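Local structure of cyanophycinase-like exopeptidase (actinobacterium SCGC AAA027-L06, 6NQC) at residues E74-K77 and Q78-R81; R81-A84 and D85-Y89; L136-G139 and I140-W144. The protein probably hydrolyses peptide bonds as a serine peptidase of family S51, the family of cyanophycinases. All coordinates share one frame; numbering follows the deposited sequence.

Contact 1: E74-K77 and Q78-R81; sequences EFWK and QLGR. With SO4 (sulfate ion), chain B.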
ATOM      1  N   GLU A  74      11.434  14.918  -5.098  1.00 30.42           N
ATOM      2  CA  GLU A  74      10.944  16.126  -4.441  1.00 26.32           C
ATOM      3  C   GLU A  74       9.486  16.414  -4.793  1.00 26.33           C
ATOM      4  O   GLU A  74       8.750  16.988  -3.979  1.00 23.42           O
ATOM      5  CB  GLU A  74      11.814  17.339  -4.807  1.00 33.24           C
ATOM      6  CG  GLU A  74      11.465  18.615  -4.049  1.00 41.93           C
ATOM      7  CD  GLU A  74      11.667  18.512  -2.547  1.00 52.74           C
ATOM      8  OE1 GLU A  74      12.564  17.740  -2.109  1.00 48.54           O
ATOM      9  OE2 GLU A  74      10.926  19.217  -1.814  1.00 48.95           O
ATOM     10  N   PHE A  75       9.058  16.085  -6.002  1.00 21.29           N
ATOM     11  CA  PHE A  75       7.658  16.253  -6.359  1.00 31.22           C
ATOM     12  C   PHE A  75       6.781  15.338  -5.508  1.00 30.40           C
ATOM     13  O   PHE A  75       5.716  15.763  -5.048  1.00 25.08           O
ATOM     14  CB  PHE A  75       7.448  15.981  -7.856  1.00 25.94           C
ATOM     15  CG  PHE A  75       6.029  16.241  -8.339  1.00 32.92           C
ATOM     16  CD1 PHE A  75       5.599  17.534  -8.593  1.00 24.68           C
ATOM     17  CD2 PHE A  75       5.137  15.193  -8.549  1.00 31.30           C
ATOM     18  CE1 PHE A  75       4.287  17.791  -9.045  1.00 35.02           C
ATOM     19  CE2 PHE A  75       3.845  15.440  -8.985  1.00 31.31           C
ATOM     20  CZ  PHE A  75       3.423  16.760  -9.244  1.00 29.80           C
ATOM     21  N   TRP A  76       7.217  14.085  -5.288  1.00 22.76           N
ATOM     22  CA  TRP A  76       6.487  13.198  -4.392  1.00 25.49           C
ATOM     23  C   TRP A  76       6.400  13.796  -2.982  1.00 20.00           C
ATOM     24  O   TRP A  76       5.333  13.767  -2.356  1.00 22.97           O
ATOM     25  CB  TRP A  76       7.106  11.796  -4.333  1.00 23.65           C
ATOM     26  CG  TRP A  76       6.651  10.888  -5.433  1.00 22.74           C
ATOM     27  CD1 TRP A  76       7.423  10.378  -6.446  1.00 29.46           C
ATOM     28  CD2 TRP A  76       5.309  10.414  -5.677  1.00 26.67           C
ATOM     29  NE1 TRP A  76       6.654   9.615  -7.289  1.00 26.36           N
ATOM     30  CE2 TRP A  76       5.359   9.611  -6.852  1.00 30.73           C
ATOM     31  CE3 TRP A  76       4.092  10.593  -5.034  1.00 23.33           C
ATOM     32  CZ2 TRP A  76       4.233   8.975  -7.375  1.00 29.05           C
ATOM     33  CZ3 TRP A  76       2.961   9.967  -5.564  1.00 28.29           C
ATOM     34  CH2 TRP A  76       3.039   9.176  -6.719  1.00 35.19           C
ATOM     35  N   LYS A  77       7.545  14.279  -2.474  1.00 21.42           N
ATOM     36  CA  LYS A  77       7.562  14.933  -1.165  1.00 23.84           C
ATOM     37  C   LYS A  77       6.529  16.063  -1.072  1.00 20.86           C
ATOM     38  O   LYS A  77       5.730  16.138  -0.113  1.00 20.70           O
ATOM     39  CB  LYS A  77       8.970  15.461  -0.882  1.00 25.64           C
ATOM     40  CG  LYS A  77       9.239  15.882   0.537  1.00 24.99           C
ATOM     41  CD  LYS A  77      10.596  16.579   0.645  1.00 29.39           C
ATOM     42  CE  LYS A  77      10.800  17.151   2.019  1.00 36.25           C
ATOM     43  NZ  LYS A  77      12.256  17.269   2.381  1.00 45.16           N
ATOM     44  N   GLN A  78       6.504  16.931  -2.085  1.00 22.32           N
ATOM     45  CA  GLN A  78       5.655  18.111  -2.012  1.00 26.85           C
ATOM     46  C   GLN A  78       4.192  17.749  -2.222  1.00 28.48           C
ATOM     47  O   GLN A  78       3.307  18.306  -1.563  1.00 25.73           O
ATOM     48  CB  GLN A  78       6.113  19.144  -3.043  1.00 33.44           C
ATOM     49  CG  GLN A  78       6.922  20.289  -2.448  1.00 42.81           C
ATOM     50  CD  GLN A  78       6.134  21.122  -1.415  1.00 39.11           C
ATOM     51  OE1 GLN A  78       5.092  21.738  -1.720  1.00 38.36           O
ATOM     52  NE2 GLN A  78       6.630  21.140  -0.191  1.00 41.86           N
ATOM     53  N   LEU A  79       3.916  16.795  -3.114  1.00 21.24           N
ATOM     54  CA  LEU A  79       2.565  16.239  -3.229  1.00 26.02           C
ATOM     55  C   LEU A  79       2.059  15.715  -1.885  1.00 22.35           C
ATOM     56  O   LEU A  79       0.951  16.059  -1.433  1.00 23.02           O
ATOM     57  CB  LEU A  79       2.576  15.123  -4.268  1.00 27.16           C
ATOM     58  CG  LEU A  79       1.239  14.683  -4.859  1.00 30.41           C
ATOM     59  CD1 LEU A  79       0.566  15.848  -5.533  1.00 28.98           C
ATOM     60  CD2 LEU A  79       1.467  13.539  -5.842  1.00 36.21           C
ATOM     61  N   GLY A  80       2.861  14.877  -1.228  1.00 24.60           N
ATOM     62  CA  GLY A  80       2.453  14.337   0.061  1.00 20.71           C
ATOM     63  C   GLY A  80       2.358  15.392   1.150  1.00 24.60           C
ATOM     64  O   GLY A  80       1.462  15.341   1.995  1.00 23.84           O
ATOM     65  N   ARG A  81       3.284  16.338   1.164  1.00 26.80           N
ATOM     66  CA  ARG A  81       3.223  17.392   2.160  1.00 29.61           C
ATOM     67  C   ARG A  81       1.946  18.208   2.010  1.00 24.13           C
ATOM     68  O   ARG A  81       1.289  18.534   3.004  1.00 27.19           O
ATOM     69  CB  ARG A  81       4.457  18.286   2.042  1.00 24.27           C
ATOM     70  CG  ARG A  81       4.593  19.305   3.171  1.00 32.00           C
ATOM     71  CD  ARG A  81       5.962  19.981   3.102  1.00 47.60           C
ATOM     72  NE  ARG A  81       7.005  19.250   3.827  1.00 40.49           N
ATOM     73  CZ  ARG A  81       8.293  19.583   3.813  1.00 45.92           C
ATOM     74  NH1 ARG A  81       8.704  20.642   3.098  1.00 56.32           N
ATOM     75  NH2 ARG A  81       9.171  18.875   4.518  1.00 53.69           N
TER
HETATM   76  S   SO4 B 301       9.919  16.028   6.679  1.00 43.03           S
HETATM   77  O1  SO4 B 301      11.268  16.001   6.073  1.00 37.95           O
HETATM   78  O2  SO4 B 301       9.444  17.408   6.809  1.00 49.69           O
HETATM   79  O3  SO4 B 301       9.952  15.417   8.026  1.00 39.19           O
HETATM   80  O4  SO4 B 301       8.992  15.337   5.785  1.00 29.52           O

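Contact 2: R81-A84 and D85-Y89; sequences RQQA and DRLGY. With SO4 (sulfate ion), chain B.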
ATOM      1  N   ARG A  81       3.284  16.338   1.164  1.00 26.80           N
ATOM      2  CA  ARG A  81       3.223  17.392   2.160  1.00 29.61           C
ATOM      3  C   ARG A  81       1.946  18.208   2.010  1.00 24.13           C
ATOM      4  O   ARG A  81       1.289  18.534   3.004  1.00 27.19           O
ATOM      5  CB  ARG A  81       4.457  18.286   2.042  1.00 24.27           C
ATOM      6  CG  ARG A  81       4.593  19.305   3.171  1.00 32.00           C
ATOM      7  CD  ARG A  81       5.962  19.981   3.102  1.00 47.60           C
ATOM      8  NE  ARG A  81       7.005  19.250   3.827  1.00 40.49           N
ATOM      9  CZ  ARG A  81       8.293  19.583   3.813  1.00 45.92           C
ATOM     10  NH1 ARG A  81       8.704  20.642   3.098  1.00 56.32           N
ATOM     11  NH2 ARG A  81       9.171  18.875   4.518  1.00 53.69           N
ATOM     12  N   GLN A  82       1.561  18.524   0.774  1.00 24.43           N
ATOM     13  CA  GLN A  82       0.358  19.332   0.566  1.00 25.24           C
ATOM     14  C   GLN A  82      -0.902  18.572   0.932  1.00 29.31           C
ATOM     15  O   GLN A  82      -1.857  19.167   1.433  1.00 20.12           O
ATOM     16  CB  GLN A  82       0.309  19.824  -0.888  1.00 29.26           C
ATOM     17  CG  GLN A  82       1.481  20.762  -1.201  1.00 28.81           C
ATOM     18  CD  GLN A  82       1.564  21.208  -2.667  1.00 38.95           C
ATOM     19  OE1 GLN A  82       2.280  22.170  -2.995  1.00 41.41           O
ATOM     20  NE2 GLN A  82       0.862  20.495  -3.545  1.00 41.57           N
ATOM     21  N   GLN A  83      -0.922  17.252   0.739  1.00 28.52           N
ATOM     22  CA  GLN A  83      -2.063  16.490   1.226  1.00 21.98           C
ATOM     23  C   GLN A  83      -2.121  16.547   2.752  1.00 19.21           C
ATOM     24  O   GLN A  83      -3.178  16.826   3.329  1.00 22.55           O
ATOM     25  CB  GLN A  83      -2.015  15.049   0.732  1.00 24.85           C
ATOM     26  CG  GLN A  83      -3.166  14.183   1.234  1.00 22.48           C
ATOM     27  CD  GLN A  83      -4.367  14.238   0.340  1.00 21.64           C
ATOM     28  OE1 GLN A  83      -4.742  15.311  -0.147  1.00 28.86           O
ATOM     29  NE2 GLN A  83      -4.998  13.091   0.116  1.00 26.44           N
ATOM     30  N   ALA A  84      -0.993  16.285   3.410  1.00 21.22           N
ATOM     31  CA  ALA A  84      -0.968  16.287   4.871  1.00 24.37           C
ATOM     32  C   ALA A  84      -1.407  17.638   5.422  1.00 23.80           C
ATOM     33  O   ALA A  84      -2.137  17.710   6.415  1.00 21.88           O
ATOM     34  CB  ALA A  84       0.432  15.940   5.361  1.00 26.21           C
ATOM     35  N   ASP A  85      -0.977  18.724   4.781  1.00 21.26           N
ATOM     36  CA  ASP A  85      -1.412  20.056   5.205  1.00 25.99           C
ATOM     37  C   ASP A  85      -2.924  20.234   5.060  1.00 29.74           C
ATOM     38  O   ASP A  85      -3.584  20.782   5.949  1.00 26.96           O
ATOM     39  CB  ASP A  85      -0.678  21.125   4.388  1.00 26.51           C
ATOM     40  CG  ASP A  85       0.806  21.239   4.767  1.00 28.09           C
ATOM     41  OD1 ASP A  85       1.200  20.703   5.833  1.00 35.71           O
ATOM     42  OD2 ASP A  85       1.567  21.852   3.988  1.00 35.36           O
ATOM     43  N   ARG A  86      -3.495  19.781   3.948  1.00 27.95           N
ATOM     44  CA  ARG A  86      -4.939  19.876   3.786  1.00 30.42           C
ATOM     45  C   ARG A  86      -5.676  19.098   4.865  1.00 28.79           C
ATOM     46  O   ARG A  86      -6.759  19.495   5.282  1.00 25.97           O
ATOM     47  CB  ARG A  86      -5.363  19.363   2.399  1.00 33.34           C
ATOM     48  CG  ARG A  86      -4.881  20.226   1.239  1.00 48.51           C
ATOM     49  CD  ARG A  86      -5.599  19.888  -0.072  1.00 41.41           C
ATOM     50  NE  ARG A  86      -5.171  18.606  -0.606  1.00 48.79           N
ATOM     51  CZ  ARG A  86      -4.114  18.445  -1.394  1.00 35.83           C
ATOM     52  NH1 ARG A  86      -3.389  19.492  -1.752  1.00 45.37           N
ATOM     53  NH2 ARG A  86      -3.793  17.233  -1.820  1.00 39.47           N
ATOM     54  N   LEU A  87      -5.129  17.950   5.294  1.00 28.41           N
ATOM     55  CA  LEU A  87      -5.852  17.134   6.258  1.00 27.25           C
ATOM     56  C   LEU A  87      -5.620  17.587   7.702  1.00 28.02           C
ATOM     57  O   LEU A  87      -6.401  17.225   8.579  1.00 28.46           O
ATOM     58  CB  LEU A  87      -5.451  15.661   6.136  1.00 22.92           C
ATOM     59  CG  LEU A  87      -5.610  15.098   4.739  1.00 23.44           C
ATOM     60  CD1 LEU A  87      -5.227  13.610   4.685  1.00 30.93           C
ATOM     61  CD2 LEU A  87      -7.034  15.258   4.284  1.00 29.52           C
ATOM     62  N   GLY A  88      -4.543  18.332   7.960  1.00 28.93           N
ATOM     63  CA  GLY A  88      -4.263  18.790   9.307  1.00 28.02           C
ATOM     64  C   GLY A  88      -3.319  17.952  10.124  1.00 22.46           C
ATOM     65  O   GLY A  88      -3.360  18.043  11.352  1.00 21.67           O
ATOM     66  N   TYR A  89      -2.445  17.160   9.504  1.00 23.41           N
ATOM     67  CA  TYR A  89      -1.467  16.356  10.221  1.00 17.50           C
ATOM     68  C   TYR A  89      -0.074  16.586   9.660  1.00 22.81           C
ATOM     69  O   TYR A  89       0.104  16.836   8.455  1.00 22.85           O
ATOM     70  CB  TYR A  89      -1.830  14.851  10.132  1.00 19.35           C
ATOM     71  CG  TYR A  89      -3.241  14.586  10.584  1.00 19.99           C
ATOM     72  CD1 TYR A  89      -3.555  14.451  11.935  1.00 21.44           C
ATOM     73  CD2 TYR A  89      -4.274  14.518   9.670  1.00 19.20           C
ATOM     74  CE1 TYR A  89      -4.867  14.241  12.343  1.00 20.90           C
ATOM     75  CE2 TYR A  89      -5.559  14.290  10.060  1.00 22.35           C
ATOM     76  CZ  TYR A  89      -5.860  14.167  11.392  1.00 27.10           C
ATOM     77  OH  TYR A  89      -7.161  13.951  11.757  1.00 33.08           O
TER
HETATM   78  S   SO4 B 301       9.919  16.028   6.679  1.00 43.03           S
HETATM   79  O1  SO4 B 301      11.268  16.001   6.073  1.00 37.95           O
HETATM   80  O2  SO4 B 301       9.444  17.408   6.809  1.00 49.69           O
HETATM   81  O3  SO4 B 301       9.952  15.417   8.026  1.00 39.19           O
HETATM   82  O4  SO4 B 301       8.992  15.337   5.785  1.00 29.52           O

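Contact 3: L136-G139 and I140-W144; sequences LWQG and IYENW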
ATOM      1  N   LEU A 136      14.021  -1.367   8.644  1.00 20.65           N
ATOM      2  CA  LEU A 136      12.925  -0.411   8.427  1.00 20.32           C
ATOM      3  C   LEU A 136      11.600  -1.137   8.212  1.00 20.22           C
ATOM      4  O   LEU A 136      10.563  -0.759   8.781  1.00 14.12           O
ATOM      5  CB  LEU A 136      13.252   0.482   7.227  1.00 14.27           C
ATOM      6  CG  LEU A 136      12.196   1.563   6.980  1.00 19.35           C
ATOM      7  CD1 LEU A 136      12.413   2.695   7.956  1.00 16.69           C
ATOM      8  CD2 LEU A 136      12.242   2.049   5.564  1.00 24.12           C
ATOM      9  N   TRP A 137      11.609  -2.181   7.398  1.00 19.51           N
ATOM     10  CA  TRP A 137      10.382  -2.945   7.192  1.00 14.93           C
ATOM     11  C   TRP A 137       9.907  -3.573   8.509  1.00 20.96           C
ATOM     12  O   TRP A 137       8.719  -3.573   8.811  1.00 17.52           O
ATOM     13  CB  TRP A 137      10.585  -4.038   6.116  1.00 20.73           C
ATOM     14  CG  TRP A 137       9.454  -4.966   6.234  1.00 21.61           C
ATOM     15  CD1 TRP A 137       9.465  -6.225   6.755  1.00 26.02           C
ATOM     16  CD2 TRP A 137       8.092  -4.668   5.921  1.00 19.90           C
ATOM     17  NE1 TRP A 137       8.184  -6.723   6.799  1.00 23.01           N
ATOM     18  CE2 TRP A 137       7.325  -5.799   6.275  1.00 22.11           C
ATOM     19  CE3 TRP A 137       7.444  -3.550   5.403  1.00 26.31           C
ATOM     20  CZ2 TRP A 137       5.944  -5.841   6.119  1.00 19.40           C
ATOM     21  CZ3 TRP A 137       6.078  -3.601   5.237  1.00 24.62           C
ATOM     22  CH2 TRP A 137       5.346  -4.738   5.589  1.00 23.34           C
ATOM     23  N   GLN A 138      10.828  -4.124   9.306  1.00 18.43           N
ATOM     24  CA  GLN A 138      10.418  -4.716  10.574  1.00 17.69           C
ATOM     25  C   GLN A 138       9.765  -3.655  11.469  1.00 17.73           C
ATOM     26  O   GLN A 138       8.749  -3.924  12.120  1.00 18.20           O
ATOM     27  CB  GLN A 138      11.614  -5.385  11.245  1.00 19.45           C
ATOM     28  CG  GLN A 138      11.254  -6.320  12.387  1.00 24.68           C
ATOM     29  CD  GLN A 138      10.226  -7.357  11.990  1.00 24.52           C
ATOM     30  OE1 GLN A 138      10.148  -7.757  10.824  1.00 28.79           O
ATOM     31  NE2 GLN A 138       9.404  -7.774  12.948  1.00 31.77           N
ATOM     32  N   GLY A 139      10.320  -2.440  11.501  1.00 17.13           N
ATOM     33  CA  GLY A 139       9.658  -1.337  12.197  1.00 19.12           C
ATOM     34  C   GLY A 139       8.259  -1.032  11.687  1.00 18.65           C
ATOM     35  O   GLY A 139       7.316  -0.857  12.473  1.00 17.79           O
ATOM     36  N   ILE A 140       8.104  -0.935  10.372  1.00 18.00           N
ATOM     37  CA  ILE A 140       6.788  -0.684   9.787  1.00 15.10           C
ATOM     38  C   ILE A 140       5.811  -1.791  10.168  1.00 16.45           C
ATOM     39  O   ILE A 140       4.652  -1.530  10.525  1.00 19.10           O
ATOM     40  CB  ILE A 140       6.912  -0.545   8.256  1.00 16.30           C
ATOM     41  CG1 ILE A 140       7.800   0.642   7.915  1.00 17.13           C
ATOM     42  CG2 ILE A 140       5.513  -0.430   7.607  1.00 16.55           C
ATOM     43  CD1 ILE A 140       8.287   0.664   6.497  1.00 16.22           C
ATOM     44  N   TYR A 141       6.277  -3.041  10.123  1.00 19.42           N
ATOM     45  CA  TYR A 141       5.448  -4.175  10.465  1.00 20.34           C
ATOM     46  C   TYR A 141       5.016  -4.114  11.921  1.00 18.84           C
ATOM     47  O   TYR A 141       3.828  -4.257  12.240  1.00 21.42           O
ATOM     48  CB  TYR A 141       6.224  -5.473  10.190  1.00 20.20           C
ATOM     49  CG  TYR A 141       5.478  -6.722  10.568  1.00 17.58           C
ATOM     50  CD1 TYR A 141       4.433  -7.181   9.794  1.00 22.63           C
ATOM     51  CD2 TYR A 141       5.788  -7.423  11.719  1.00 26.89           C
ATOM     52  CE1 TYR A 141       3.729  -8.312  10.126  1.00 22.33           C
ATOM     53  CE2 TYR A 141       5.075  -8.550  12.069  1.00 24.85           C
ATOM     54  CZ  TYR A 141       4.049  -9.003  11.255  1.00 29.49           C
ATOM     55  OH  TYR A 141       3.331 -10.144  11.580  1.00 35.74           O
ATOM     56  N   GLU A 142       5.967  -3.864  12.818  1.00 19.79           N
ATOM     57  CA  GLU A 142       5.644  -3.717  14.228  1.00 21.35           C
ATOM     58  C   GLU A 142       4.667  -2.576  14.461  1.00 18.74           C
ATOM     59  O   GLU A 142       3.732  -2.708  15.273  1.00 16.18           O
ATOM     60  CB  GLU A 142       6.921  -3.493  15.031  1.00 23.97           C
ATOM     61  CG  GLU A 142       7.787  -4.754  15.253  1.00 26.56           C
ATOM     62  CD  GLU A 142       9.166  -4.382  15.771  1.00 31.59           C
ATOM     63  OE1 GLU A 142       9.361  -3.223  16.221  1.00 32.09           O
ATOM     64  OE2 GLU A 142      10.055  -5.242  15.706  1.00 33.04           O
ATOM     65  N   ASN A 143       4.864  -1.448  13.774  1.00 19.10           N
ATOM     66  CA  ASN A 143       3.929  -0.333  13.918  1.00 17.17           C
ATOM     67  C   ASN A 143       2.519  -0.739  13.505  1.00 18.51           C
ATOM     68  O   ASN A 143       1.534  -0.491  14.224  1.00 16.51           O
ATOM     69  CB  ASN A 143       4.425   0.866  13.100  1.00 16.57           C
ATOM     70  CG  ASN A 143       3.592   2.124  13.348  1.00 19.48           C
ATOM     71  OD1 ASN A 143       3.608   2.687  14.425  1.00 17.82           O
ATOM     72  ND2 ASN A 143       2.873   2.566  12.335  1.00 23.95           N
ATOM     73  N   TRP A 144       2.403  -1.413  12.364  1.00 15.03           N
ATOM     74  CA  TRP A 144       1.108  -1.872  11.901  1.00 16.69           C
ATOM     75  C   TRP A 144       0.503  -2.870  12.875  1.00 18.60           C
ATOM     76  O   TRP A 144      -0.681  -2.773  13.232  1.00 20.96           O
ATOM     77  CB  TRP A 144       1.265  -2.478  10.499  1.00 18.96           C
ATOM     78  CG  TRP A 144       0.040  -3.115   9.982  1.00 20.48           C
ATOM     79  CD1 TRP A 144      -1.192  -2.547   9.864  1.00 18.47           C
ATOM     80  CD2 TRP A 144      -0.083  -4.462   9.489  1.00 24.98           C
ATOM     81  NE1 TRP A 144      -2.081  -3.462   9.367  1.00 18.93           N
ATOM     82  CE2 TRP A 144      -1.429  -4.644   9.122  1.00 21.85           C
ATOM     83  CE3 TRP A 144       0.810  -5.533   9.355  1.00 22.35           C
ATOM     84  CZ2 TRP A 144      -1.906  -5.844   8.599  1.00 23.78           C
ATOM     85  CZ3 TRP A 144       0.325  -6.733   8.827  1.00 23.62           C
ATOM     86  CH2 TRP A 144      -1.019  -6.865   8.467  1.00 24.78           C
TER

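Contact 1: E74-K77 and Q78-R81
Lys77 and Arg81 sit one helical turn apart and run side by side, pointing the same way. The backbone beneath them is regular alpha helix: four consecutive i to i+4 hydrogen bonds join the segments. They range from the Gln78 N to Glu74 O bond of 2.9 Å to the Arg81 N to Lys77 O bond of 2.8 Å; the one from Leu79 N to Phe75 O is the same length as the latter and nearly straight, with 169° at the hydrogen.

Lys77 CE rests over one face of the Arg81 guanidinium, 3.4 Å from Arg81 NH2, and Lys77 NZ lies 4.1 Å from the same nitrogen. A sulfate, probably from the crystallisation liquor, probably eases the closeness of the two positive groups: Arg81 NH2 donates to sulfate O2 at 2.7 Å, with the anion at the edge of the guanidinium and its sulfur in the guanidinium plane. Lys77 NZ is 4.0 Å from sulfate O1, which suggests electrostatic help and not a direct bond. The lysine chain is extended beyond CG, whereas the arginine chain bends about its CG-CD bond (chi3 -87°), turning its flat end alongside the lysine tip.

Apolar contact gathers at one methyl. Leu79 CD2 approaches the six-membered ring of Trp76 obliquely, 3.9 Å from Trp76 CZ3, and Phe75 CE2 is 4.4 Å from Leu79 CD2, a looser contact.

Helix 70-87 is the crossover of the beta-alpha-beta unit between strands 57-61 and 90-93. Lys77 leans on Phe93 and Arg81 on Ser91 of the latter strand, Phe93 N also binds the sulfate, and Trp76 packs against the loop residues Glu33, Ala65, Glu68 and Ser120.

Contact 2: R81-A84 and D85-Y89
Arg86 folds back along its own helix to reach Gln83, one turn earlier. Its CB lies 3.5 Å from Gln83 O, its CG 3.2 Å from Gln82 O, and its CD 4.1 Å from that same Gln82 O. A bend at chi3 (-72°) then carries the guanidinium back over the backbone, where Gln82 O and Gln83 CA each lie 3.5 Å from its plane, on one face and toward the rim. Arg86 NH1 is 3.5 Å from Gln82 O. Arg86 NE makes a weak bond to Gln83 OE1, while Arg86 NH2 makes the stronger one at 2.7 Å. That bond is not ideal, since the donor stands 36° out of the amide carbonyl plane. The two side chains cross nearly at right angles. Gln83 NE2 is engaged separately, by Glu42 and Leu35 O, which should help fix the rotation of the amide and present OE1 to the arginine.

After Leu87 the helix ends. Ala84 O accepts Gly88 N at 2.9 Å and Tyr89 N at 3.2 Å, the two donors arriving from opposite faces of its plane. The 6→1 bond from Tyr89 N to Ala84 O, the weak 5→2 bond from Gly88 N to Asp85 O and the positive phi (+95°) of C-prime Gly88 define a Schellman motif, which here turns the chain from helix 70-87 into strand 90-93.

Contact 3: L136-G139 and I140-W144
Ile140 sends its two branches toward different neighbours on the preceding turn. Its CG2, anti to the backbone N, stands 4.0 Å from Trp137 CZ3, at the benzo end of the indole. The other branch ends in CD1, which fits against Leu136 CG at 4.0 Å and lies 3.5 Å from the carbonyl oxygen Leu136 O. The isoleucine thus fills the notch between the leucine and tryptophan side chains. Tyr141 adds a second bump: its CB approaches the indole obliquely, 4.1 Å from Trp137 CE2. On the outer side Gln138 NE2 comes within 3.8 Å of Tyr141 CD2, the amide and ring planes being 45° apart.

Gly139 presents no side chain, and its carbonyl receives Asn143 N at 2.8 Å as the helix continues. The carboxamide of Asn143 turns elsewhere, to Ala114 O and Lys54.

Within the fold, Ile140 meets Ile117 and Phe119 of strand 116-119, Trp137 meets Phe119, and Ile140 also reaches Leu150 of strand 149-153. Trp137 stacks with Phe178, and Leu136 packs on Phe107 and Val108 of helix 105-110, so this flank of helix 135-145 joins the sheet to that helix.

Overall arrangement
Contacts 1 and 2 are successive, overlapping portions of helix 70-87, with centres 11 Å apart. They share Arg81, whose sulfate bond belongs to both, and contact 2 finishes the helix that contact 1 continues. Contact 3 is a separate element, helix 135-145: its centre is 23 Å from each of the others, and its nearest atoms are about 15 Å from contact 1 and about 13 Å from contact 2. Both helices pack on the large mixed sheet. A Ser-His-Glu arrangement of Ser154, His189 and Glu219, probably the catalytic triad, has the Trp76 side chain of contact 1 nearby without touching it.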